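Long-range contact in ATP-dependent DNA ligase (PDB 6NHX), which joins DNA ends at the expense of ATP and, with Ku, repairs double-strand breaks by non-homologous end joining: residues F3-H15 with R36-S50. The protein carries 1 engineered substitution. Sequence-based numbering, arbitrary orientation.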
loop_
_atom_site.group_PDB
_atom_site.type_symbol
_atom_site.label_atom_id
_atom_site.label_comp_id
_atom_site.label_asym_id
_atom_site.label_seq_id
_atom_site.Cartn_x
_atom_site.Cartn_y
_atom_site.Cartn_z
ATOM N N PHE A 3 -16.962 -18.115 -13.934
ATOM C CA PHE A 3 -16.261 -16.877 -13.622
ATOM C C PHE A 3 -17.236 -15.705 -13.541
ATOM O O PHE A 3 -18.066 -15.528 -14.423
ATOM C CB PHE A 3 -15.194 -16.591 -14.678
ATOM C CG PHE A 3 -14.421 -15.332 -14.423
ATOM C CD1 PHE A 3 -13.253 -15.359 -13.690
ATOM C CD2 PHE A 3 -14.871 -14.121 -14.911
ATOM C CE1 PHE A 3 -12.551 -14.203 -13.453
ATOM C CE2 PHE A 3 -14.177 -12.959 -14.663
ATOM C CZ PHE A 3 -13.011 -13.000 -13.933
ATOM N N GLU A 4 -17.104 -14.886 -12.498
ATOM C CA GLU A 4 -18.002 -13.753 -12.291
ATOM C C GLU A 4 -17.239 -12.644 -11.590
ATOM O O GLU A 4 -16.831 -12.816 -10.439
ATOM C CB GLU A 4 -19.187 -14.165 -11.425
ATOM C CG GLU A 4 -20.280 -14.886 -12.161
ATOM C CD GLU A 4 -21.562 -14.900 -11.372
ATOM O OE1 GLU A 4 -22.250 -15.944 -11.365
ATOM O OE2 GLU A 4 -21.876 -13.863 -10.749
ATOM N N PHE A 5 -17.076 -11.506 -12.271
ATOM C CA PHE A 5 -16.355 -10.375 -11.694
ATOM C C PHE A 5 -16.978 -9.931 -10.374
ATOM O O PHE A 5 -16.263 -9.565 -9.431
ATOM C CB PHE A 5 -16.348 -9.225 -12.704
ATOM C CG PHE A 5 -15.670 -7.974 -12.201
ATOM C CD1 PHE A 5 -14.291 -7.926 -12.044
ATOM C CD2 PHE A 5 -16.417 -6.847 -11.881
ATOM C CE1 PHE A 5 -13.671 -6.779 -11.584
ATOM C CE2 PHE A 5 -15.802 -5.699 -11.418
ATOM C CZ PHE A 5 -14.434 -5.660 -11.273
ATOM N N ASP A 6 -18.306 -9.976 -10.276
ATOM C CA ASP A 6 -19.005 -9.436 -9.118
ATOM C C ASP A 6 -18.912 -10.326 -7.888
ATOM O O ASP A 6 -19.461 -9.961 -6.842
ATOM C CB ASP A 6 -20.468 -9.155 -9.464
ATOM C CG ASP A 6 -20.629 -7.931 -10.340
ATOM O OD1 ASP A 6 -19.755 -7.040 -10.292
ATOM O OD2 ASP A 6 -21.630 -7.859 -11.082
ATOM N N ASN A 7 -18.250 -11.476 -7.982
ATOM C CA ASN A 7 -17.943 -12.301 -6.818
ATOM C C ASN A 7 -16.463 -12.299 -6.467
ATOM O O ASN A 7 -16.061 -12.997 -5.530
ATOM C CB ASN A 7 -18.400 -13.744 -7.050
ATOM C CG ASN A 7 -19.900 -13.908 -6.925
ATOM O OD1 ASN A 7 -20.627 -12.938 -6.707
ATOM N ND2 ASN A 7 -20.373 -15.143 -7.061
ATOM N N LEU A 8 -15.653 -11.518 -7.176
ATOM C CA LEU A 8 -14.204 -11.640 -7.115
ATOM C C LEU A 8 -13.621 -10.814 -5.980
ATOM O O LEU A 8 -14.029 -9.671 -5.751
ATOM C CB LEU A 8 -13.604 -11.136 -8.425
ATOM C CG LEU A 8 -13.420 -12.109 -9.577
ATOM C CD1 LEU A 8 -12.537 -11.443 -10.620
ATOM C CD2 LEU A 8 -12.802 -13.406 -9.085
ATOM N N ALA A 9 -12.637 -11.394 -5.293
ATOM C CA ALA A 9 -11.817 -10.717 -4.304
ATOM C C ALA A 9 -10.353 -11.004 -4.602
ATOM O O ALA A 9 -10.023 -12.064 -5.142
ATOM C CB ALA A 9 -12.149 -11.206 -2.885
ATOM N N PRO A 10 -9.460 -10.075 -4.274
ATOM C CA PRO A 10 -8.052 -10.244 -4.652
ATOM C C PRO A 10 -7.371 -11.359 -3.872
ATOM O O PRO A 10 -7.689 -11.634 -2.711
ATOM C CB PRO A 10 -7.422 -8.889 -4.310
ATOM C CG PRO A 10 -8.570 -7.946 -4.103
ATOM C CD PRO A 10 -9.713 -8.780 -3.624
ATOM N N MET A 11 -6.430 -12.005 -4.553
ATOM C CA MET A 11 -5.489 -12.921 -3.927
ATOM C C MET A 11 -4.478 -12.118 -3.111
ATOM O O MET A 11 -4.134 -10.985 -3.448
ATOM C CB MET A 11 -4.768 -13.678 -5.040
ATOM C CG MET A 11 -3.838 -14.780 -4.575
ATOM S SD MET A 11 -3.246 -15.721 -5.995
ATOM C CE MET A 11 -2.084 -16.832 -5.182
ATOM N N LEU A 12 -3.993 -12.715 -2.025
ATOM C CA LEU A 12 -3.130 -12.019 -1.076
ATOM C C LEU A 12 -1.820 -12.778 -0.886
ATOM O O LEU A 12 -1.748 -13.989 -1.103
ATOM C CB LEU A 12 -3.850 -11.822 0.261
ATOM C CG LEU A 12 -5.147 -11.014 0.170
ATOM C CD1 LEU A 12 -5.895 -11.074 1.501
ATOM C CD2 LEU A 12 -4.870 -9.566 -0.231
ATOM N N ALA A 13 -0.787 -12.034 -0.471
ATOM C CA ALA A 13 0.571 -12.546 -0.317
ATOM C C ALA A 13 0.888 -12.811 1.146
ATOM O O ALA A 13 0.328 -12.194 2.051
ATOM C CB ALA A 13 1.607 -11.557 -0.867
ATOM N N THR A 14 1.799 -13.737 1.361
ATOM C CA THR A 14 2.253 -14.084 2.703
ATOM C C THR A 14 3.553 -13.353 3.010
ATOM O O THR A 14 4.475 -13.360 2.187
ATOM C CB THR A 14 2.528 -15.579 2.769
ATOM O OG1 THR A 14 1.360 -16.298 2.354
ATOM C CG2 THR A 14 2.843 -15.995 4.166
ATOM N N HIS A 15 3.641 -12.750 4.191
ATOM C CA HIS A 15 4.879 -12.085 4.571
ATOM C C HIS A 15 6.015 -13.098 4.655
ATOM O O HIS A 15 5.881 -14.152 5.285
ATOM C CB HIS A 15 4.703 -11.399 5.925
ATOM C CG HIS A 15 5.740 -10.360 6.207
ATOM N ND1 HIS A 15 5.915 -9.802 7.455
ATOM C CD2 HIS A 15 6.660 -9.775 5.403
ATOM C CE1 HIS A 15 6.897 -8.920 7.408
ATOM N NE2 HIS A 15 7.365 -8.883 6.174
ATOM N N ARG A 36 -5.443 -1.653 -3.731
ATOM C CA ARG A 36 -5.678 -2.794 -4.606
ATOM C C ARG A 36 -7.011 -2.648 -5.322
ATOM O O ARG A 36 -8.035 -2.343 -4.703
ATOM C CB ARG A 36 -5.699 -4.059 -3.752
ATOM C CG ARG A 36 -5.759 -5.332 -4.567
ATOM C CD ARG A 36 -4.412 -5.658 -5.174
ATOM N NE ARG A 36 -4.379 -6.995 -5.753
ATOM C CZ ARG A 36 -4.106 -8.101 -5.074
ATOM N NH1 ARG A 36 -3.826 -8.039 -3.779
ATOM N NH2 ARG A 36 -4.102 -9.271 -5.691
ATOM N N LEU A 37 -7.010 -2.891 -6.634
ATOM C CA LEU A 37 -8.237 -2.823 -7.414
ATOM C C LEU A 37 -8.336 -4.011 -8.353
ATOM O O LEU A 37 -7.350 -4.400 -8.984
ATOM C CB LEU A 37 -8.304 -1.557 -8.269
ATOM C CG LEU A 37 -8.541 -0.241 -7.531
ATOM C CD1 LEU A 37 -8.659 0.894 -8.530
ATOM C CD2 LEU A 37 -9.772 -0.308 -6.628
ATOM N N LEU A 38 -9.538 -4.569 -8.450
ATOM C CA LEU A 38 -9.913 -5.437 -9.558
ATOM C C LEU A 38 -10.669 -4.577 -10.559
ATOM O O LEU A 38 -11.550 -3.797 -10.177
ATOM C CB LEU A 38 -10.780 -6.609 -9.083
ATOM C CG LEU A 38 -10.085 -7.567 -8.102
ATOM C CD1 LEU A 38 -11.054 -8.645 -7.657
ATOM C CD2 LEU A 38 -8.838 -8.199 -8.713
ATOM N N VAL A 39 -10.318 -4.710 -11.833
ATOM C CA VAL A 39 -10.813 -3.820 -12.880
ATOM C C VAL A 39 -11.479 -4.661 -13.961
ATOM O O VAL A 39 -10.839 -5.542 -14.548
ATOM C CB VAL A 39 -9.677 -2.990 -13.489
ATOM C CG1 VAL A 39 -10.185 -2.146 -14.675
ATOM C CG2 VAL A 39 -9.004 -2.127 -12.415
ATOM N N GLU A 40 -12.747 -4.386 -14.230
ATOM C CA GLU A 40 -13.462 -5.010 -15.332
ATOM C C GLU A 40 -13.612 -3.978 -16.436
ATOM O O GLU A 40 -14.213 -2.925 -16.217
ATOM C CB GLU A 40 -14.841 -5.473 -14.873
ATOM C CG GLU A 40 -15.675 -6.121 -15.957
ATOM C CD GLU A 40 -17.103 -6.256 -15.516
ATOM O OE1 GLU A 40 -17.518 -7.389 -15.221
ATOM O OE2 GLU A 40 -17.802 -5.222 -15.440
ATOM N N ALA A 41 -13.066 -4.275 -17.610
ATOM C CA ALA A 41 -13.237 -3.430 -18.788
ATOM C C ALA A 41 -14.097 -4.164 -19.811
ATOM O O ALA A 41 -13.751 -5.277 -20.216
ATOM C CB ALA A 41 -11.867 -3.109 -19.385
ATOM N N ASP A 42 -15.204 -3.541 -20.221
ATOM C CA ASP A 42 -16.107 -4.120 -21.208
ATOM C C ASP A 42 -16.753 -2.979 -21.977
ATOM O O ASP A 42 -17.235 -2.022 -21.365
ATOM C CB ASP A 42 -17.199 -4.940 -20.516
ATOM C CG ASP A 42 -17.932 -5.868 -21.472
ATOM O OD1 ASP A 42 -17.475 -6.030 -22.623
ATOM O OD2 ASP A 42 -18.966 -6.433 -21.069
ATOM N N HIS A 43 -16.758 -3.082 -23.308
ATOM C CA HIS A 43 -17.400 -2.086 -24.173
ATOM C C HIS A 43 -16.884 -0.678 -23.888
ATOM O O HIS A 43 -17.637 0.300 -23.891
ATOM C CB HIS A 43 -18.926 -2.165 -24.089
ATOM C CG HIS A 43 -19.513 -3.284 -24.894
ATOM N ND1 HIS A 43 -19.535 -4.588 -24.449
ATOM C CD2 HIS A 43 -20.086 -3.296 -26.121
ATOM C CE1 HIS A 43 -20.102 -5.355 -25.364
ATOM N NE2 HIS A 43 -20.445 -4.595 -26.389
ATOM N N GLY A 44 -15.580 -0.579 -23.635
ATOM C CA GLY A 44 -14.954 0.684 -23.313
ATOM C C GLY A 44 -15.252 1.220 -21.931
ATOM O O GLY A 44 -14.690 2.255 -21.555
ATOM N N ALA A 45 -16.113 0.557 -21.164
ATOM C CA ALA A 45 -16.487 1.009 -19.835
ATOM C C ALA A 45 -15.726 0.220 -18.780
ATOM O O ALA A 45 -15.401 -0.956 -18.964
ATOM C CB ALA A 45 -17.990 0.853 -19.604
ATOM N N VAL A 46 -15.451 0.881 -17.664
ATOM C CA VAL A 46 -14.662 0.301 -16.586
ATOM C C VAL A 46 -15.524 0.207 -15.335
ATOM O O VAL A 46 -16.309 1.114 -15.043
ATOM C CB VAL A 46 -13.389 1.134 -16.328
ATOM C CG1 VAL A 46 -12.818 0.837 -14.972
ATOM C CG2 VAL A 46 -12.351 0.852 -17.386
ATOM N N ARG A 47 -15.378 -0.899 -14.602
ATOM C CA ARG A 47 -15.960 -1.067 -13.277
ATOM C C ARG A 47 -14.876 -1.550 -12.325
ATOM O O ARG A 47 -13.963 -2.283 -12.722
ATOM C CB ARG A 47 -17.111 -2.067 -13.290
ATOM C CG ARG A 47 -18.234 -1.630 -14.213
ATOM C CD ARG A 47 -19.297 -2.689 -14.355
ATOM N NE ARG A 47 -19.933 -3.020 -13.084
ATOM C CZ ARG A 47 -19.945 -4.236 -12.558
ATOM N NH1 ARG A 47 -19.341 -5.234 -13.184
ATOM N NH2 ARG A 47 -20.561 -4.460 -11.407
ATOM N N LEU A 48 -14.978 -1.130 -11.060
ATOM C CA LEU A 48 -13.897 -1.304 -10.097
ATOM C C LEU A 48 -14.391 -1.973 -8.822
ATOM O O LEU A 48 -15.477 -1.660 -8.323
ATOM C CB LEU A 48 -13.279 0.046 -9.741
ATOM C CG LEU A 48 -12.801 0.908 -10.909
ATOM C CD1 LEU A 48 -12.371 2.275 -10.404
ATOM C CD2 LEU A 48 -11.657 0.242 -11.655
ATOM N N ARG A 49 -13.573 -2.874 -8.283
ATOM C CA ARG A 49 -13.841 -3.506 -6.999
ATOM C C ARG A 49 -12.636 -3.308 -6.097
ATOM O O ARG A 49 -11.496 -3.520 -6.520
ATOM C CB ARG A 49 -14.119 -5.003 -7.168
ATOM C CG ARG A 49 -15.493 -5.296 -7.717
ATOM C CD ARG A 49 -15.644 -6.766 -8.079
ATOM N NE ARG A 49 -15.726 -7.607 -6.889
ATOM C CZ ARG A 49 -16.831 -7.784 -6.172
ATOM N NH1 ARG A 49 -17.960 -7.185 -6.531
ATOM N NH2 ARG A 49 -16.813 -8.564 -5.101
ATOM N N SER A 50 -12.890 -2.893 -4.860
ATOM C CA SER A 50 -11.821 -2.711 -3.893
ATOM C C SER A 50 -11.472 -4.047 -3.249
ATOM O O SER A 50 -12.097 -5.078 -3.510
ATOM C CB SER A 50 -12.235 -1.698 -2.830
ATOM O OG SER A 50 -13.327 -2.188 -2.073
HETATM O O HOH W 1 -18.543 -5.236 -8.779
HETATM O O HOH W 2 -13.068 -7.815 -3.947
#
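The N-terminal segment 3-11 of the ligase's nucleotidyltransferase domain, a 3-10 turn followed by an extended stretch, runs antiparallel to strand 36-42 along one face of the sheet-edge hairpin 36-50, with F5 set between E40 and R49. CB of E40 sits almost on the ring normal of F5, 3.4 Å from the centroid, while CD of R49 covers the opposite face at 3.7 Å from the centroid, nearer the rim; both are CH-pi contacts. A chi1 of 178° on F5, placing CG opposite the backbone N, directs the ring between these side chains until CE1 meets CB of L38. The bend of R49 at chi3 (72°) turns its guanidinium back over the 3-10 turn, where NE (2.9 Å) and NH2 (3.1 Å) grip O of L8 side-on; only the NE bond follows a lone pair. Beside the ring, R47 NH2 salt-bridges OD1 of D6 on its syn side at 2.9 Å, the D6 carboxylate and R47 guanidinium planes 89° apart, and R47 NH1 bonds OE2 of E40, so one guanidinium bridges two carboxylates. Farther along, R36 holds O of M11 end-on through NH1 and NH2, with CB of P10 packed 3.5 Å over the centre of the guanidinium face. NE of R36 salt-bridges OD1 of D78, and the R36 side chain touches ATP. Segment 3-11 thus packs on the hairpin supplying R36 to the ATP pocket of the nucleotidyltransferase fold.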